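Local coordinates for glycosyltransferase (Streptomyces viridochromogenes, PDB 2IUY), which probably transfers a sugar from a nucleotide donor, as a retaining GT-B enzyme of family GT4, during biosynthesis of the antibiotic avilamycin A, at residues 267-273 / 283-289. Numbering follows the deposited sequence.
Sequences PVVGTGN and VGEVVGY
Strands 268-270 and 284-286 run parallel, axes 5.0 Å apart, with N-to-C directions 6° apart, as the last two strands of the C-terminal Rossmann-like sheet of a GT-B fold; helix 276-279 makes the beta-alpha-beta connection. Val268 pairs with Gly284, Val269 with Glu285 and Gly270 with Val286 (CA-CA 4.8, 5.2 and 4.9 Å). Four backbone hydrogen bonds follow this register: Val268 N to Val283 O (3.0 Å), Glu285 N to Val268 O (3.1 Å), Gly270 N to Glu285 O (3.1 Å) and Val287 N to Gly270 O (2.7 Å). Gly284 has phi/psi 164/-136, and a CB there would strike Val268 O. Apolar contacts join Val268 (t) CG2 to Val283 (m) CG2 at 3.9 Å and Val269 (t) CG1 to Val287 (m) CG2 at 3.8 Å. Past the strands, a water accepts from Gly272 N (3.0 Å) and donates to Val287 O (2.8 Å). Tyr289 (m) swings its ring back to Thr271, CE1 to CB 3.8 Å, and its OH accepts from Asn273 ND2 (3.0 Å), whose amide also hydrogen-bonds Trp250 O and, through OD1, Glu252 N. Strand 234-237 hydrogen-bonds the other edge of 267-271 through its backbone. Sequence-independent backbone bonds thus join the strands, while the water and Asn273-Tyr289 bond link their diverging C-terminal ends.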
ATOM      1  N   PRO A 267     -12.575   1.625 -10.469  1.00  8.07           N
ATOM      2  CA  PRO A 267     -13.255   2.059  -9.251  1.00  8.75           C
ATOM      3  C   PRO A 267     -13.176   0.945  -8.192  1.00  8.92           C
ATOM      4  O   PRO A 267     -12.771  -0.185  -8.493  1.00  8.95           O
ATOM      5  CB  PRO A 267     -14.698   2.314  -9.734  1.00  7.64           C
ATOM      6  CG  PRO A 267     -14.894   1.231 -10.821  1.00  8.33           C
ATOM      7  CD  PRO A 267     -13.527   1.160 -11.516  1.00  8.73           C
ATOM      8  N   VAL A 268     -13.589   1.263  -6.973  1.00 10.26           N
ATOM      9  CA  VAL A 268     -13.348   0.382  -5.840  1.00 10.24           C
ATOM     10  C   VAL A 268     -14.623   0.231  -5.059  1.00 10.62           C
ATOM     11  O   VAL A 268     -15.273   1.196  -4.757  1.00 11.67           O
ATOM     12  CB  VAL A 268     -12.198   0.931  -4.923  1.00  9.66           C
ATOM     13  CG1 VAL A 268     -11.950  -0.009  -3.727  1.00 11.36           C
ATOM     14  CG2 VAL A 268     -10.912   1.097  -5.740  1.00  7.28           C
ATOM     15  N   VAL A 269     -14.996  -1.000  -4.756  1.00 11.39           N
ATOM     16  CA  VAL A 269     -15.961  -1.243  -3.684  1.00 10.92           C
ATOM     17  C   VAL A 269     -15.176  -1.685  -2.444  1.00 10.74           C
ATOM     18  O   VAL A 269     -14.393  -2.597  -2.533  1.00 11.00           O
ATOM     19  CB  VAL A 269     -16.954  -2.372  -4.059  1.00 11.12           C
ATOM     20  CG1 VAL A 269     -17.848  -2.746  -2.822  1.00  8.88           C
ATOM     21  CG2 VAL A 269     -17.756  -1.978  -5.263  1.00  9.76           C
ATOM     22  N   GLY A 270     -15.384  -1.044  -1.302  1.00 10.20           N
ATOM     23  CA  GLY A 270     -14.758  -1.510  -0.086  1.00 10.00           C
ATOM     24  C   GLY A 270     -15.678  -1.447   1.138  1.00 10.09           C
ATOM     25  O   GLY A 270     -16.759  -0.892   1.092  1.00  9.17           O
ATOM     26  N   THR A 271     -15.218  -2.028   2.227  1.00  9.10           N
ATOM     27  CA  THR A 271     -15.803  -1.804   3.529  1.00 10.49           C
ATOM     28  C   THR A 271     -15.324  -0.435   4.048  1.00 10.71           C
ATOM     29  O   THR A 271     -14.607   0.268   3.330  1.00 10.15           O
ATOM     30  CB  THR A 271     -15.357  -2.890   4.499  1.00  9.90           C
ATOM     31  OG1 THR A 271     -13.922  -2.830   4.605  1.00  8.90           O
ATOM     32  CG2 THR A 271     -15.805  -4.272   3.985  1.00  9.03           C
ATOM     33  N   GLY A 272     -15.772  -0.059   5.250  1.00  9.79           N
ATOM     34  CA  GLY A 272     -15.332   1.158   5.905  1.00  9.88           C
ATOM     35  C   GLY A 272     -14.207   0.919   6.902  1.00 11.11           C
ATOM     36  O   GLY A 272     -13.893   1.792   7.722  1.00 11.72           O
ATOM     37  N   ASN A 273     -13.597  -0.265   6.847  1.00 11.19           N
ATOM     38  CA  ASN A 273     -12.517  -0.613   7.753  1.00 11.47           C
ATOM     39  C   ASN A 273     -11.292   0.290   7.680  1.00 11.20           C
ATOM     40  O   ASN A 273     -10.718   0.497   6.570  1.00 10.65           O
ATOM     41  CB  ASN A 273     -12.058  -2.053   7.540  1.00 11.21           C
ATOM     42  CG  ASN A 273     -11.111  -2.505   8.618  1.00 13.82           C
ATOM     43  OD1 ASN A 273      -9.870  -2.471   8.451  1.00  8.99           O
ATOM     44  ND2 ASN A 273     -11.680  -2.857   9.774  1.00 11.43           N
ATOM     45  N   VAL A 283     -13.238   7.195  -4.762  1.00 10.70           N
ATOM     46  CA  VAL A 283     -13.065   6.416  -5.995  1.00  8.86           C
ATOM     47  C   VAL A 283     -14.079   5.241  -6.136  1.00  9.05           C
ATOM     48  O   VAL A 283     -13.846   4.266  -6.852  1.00  9.44           O
ATOM     49  CB  VAL A 283     -11.586   5.938  -6.114  1.00  9.19           C
ATOM     50  CG1 VAL A 283     -10.608   7.164  -6.149  1.00  6.04           C
ATOM     51  CG2 VAL A 283     -11.212   4.956  -4.963  1.00  7.30           C
ATOM     52  N   GLY A 284     -15.176   5.305  -5.393  1.00  8.78           N
ATOM     53  CA  GLY A 284     -16.178   4.243  -5.447  1.00  9.45           C
ATOM     54  C   GLY A 284     -17.113   4.336  -4.266  1.00 10.29           C
ATOM     55  O   GLY A 284     -17.545   5.416  -3.894  1.00 10.42           O
ATOM     56  N   GLU A 285     -17.405   3.210  -3.644  1.00 10.95           N
ATOM     57  CA  GLU A 285     -18.464   3.158  -2.657  1.00 12.25           C
ATOM     58  C   GLU A 285     -18.104   2.167  -1.558  1.00 10.94           C
ATOM     59  O   GLU A 285     -17.637   1.030  -1.825  1.00  9.11           O
ATOM     60  CB  GLU A 285     -19.789   2.706  -3.350  1.00 12.47           C
ATOM     61  CG  GLU A 285     -21.039   2.723  -2.409  1.00 17.05           C
ATOM     62  CD  GLU A 285     -22.356   2.437  -3.129  1.00 17.35           C
ATOM     63  OE1 GLU A 285     -22.608   3.063  -4.190  1.00 25.55           O
ATOM     64  OE2 GLU A 285     -23.156   1.612  -2.616  1.00 22.20           O
ATOM     65  N   VAL A 286     -18.423   2.579  -0.337  1.00 11.05           N
ATOM     66  CA  VAL A 286     -18.333   1.763   0.867  1.00 11.44           C
ATOM     67  C   VAL A 286     -19.580   0.872   1.032  1.00 13.12           C
ATOM     68  O   VAL A 286     -20.714   1.299   0.791  1.00 13.10           O
ATOM     69  CB  VAL A 286     -18.065   2.646   2.124  1.00 10.86           C
ATOM     70  CG1 VAL A 286     -18.194   1.844   3.443  1.00 12.29           C
ATOM     71  CG2 VAL A 286     -16.657   3.238   2.045  1.00  9.54           C
ATOM     72  N   VAL A 287     -19.343  -0.377   1.397  1.00 12.82           N
ATOM     73  CA  VAL A 287     -20.415  -1.284   1.764  1.00 13.44           C
ATOM     74  C   VAL A 287     -20.175  -1.873   3.167  1.00 13.55           C
ATOM     75  O   VAL A 287     -19.090  -1.719   3.768  1.00 12.74           O
ATOM     76  CB  VAL A 287     -20.621  -2.383   0.680  1.00 13.95           C
ATOM     77  CG1 VAL A 287     -20.927  -1.733  -0.716  1.00 13.56           C
ATOM     78  CG2 VAL A 287     -19.396  -3.343   0.572  1.00 12.22           C
ATOM     79  N   GLY A 288     -21.197  -2.545   3.683  1.00 13.81           N
ATOM     80  CA  GLY A 288     -21.090  -3.230   4.928  1.00 13.94           C
ATOM     81  C   GLY A 288     -20.132  -4.398   5.053  1.00 13.28           C
ATOM     82  O   GLY A 288     -19.675  -5.017   4.048  1.00 13.33           O
ATOM     83  N   TYR A 289     -19.859  -4.706   6.320  1.00 12.58           N
ATOM     84  CA  TYR A 289     -19.145  -5.899   6.724  1.00 12.93           C
ATOM     85  C   TYR A 289     -19.963  -7.163   6.496  1.00 13.21           C
ATOM     86  O   TYR A 289     -21.174  -7.100   6.320  1.00 12.84           O
ATOM     87  CB  TYR A 289     -18.836  -5.793   8.211  1.00 12.98           C
ATOM     88  CG  TYR A 289     -17.723  -4.856   8.549  1.00 12.79           C
ATOM     89  CD1 TYR A 289     -16.528  -4.858   7.814  1.00 10.49           C
ATOM     90  CD2 TYR A 289     -17.852  -3.967   9.610  1.00 13.90           C
ATOM     91  CE1 TYR A 289     -15.488  -4.014   8.147  1.00 12.03           C
ATOM     92  CE2 TYR A 289     -16.814  -3.080   9.934  1.00 16.12           C
ATOM     93  CZ  TYR A 289     -15.646  -3.125   9.205  1.00 11.90           C
ATOM     94  OH  TYR A 289     -14.639  -2.288   9.560  1.00 12.86           O
TER
HETATM   95  O   HOH W   1     -18.190  -1.414   6.399  1.00 20.16           O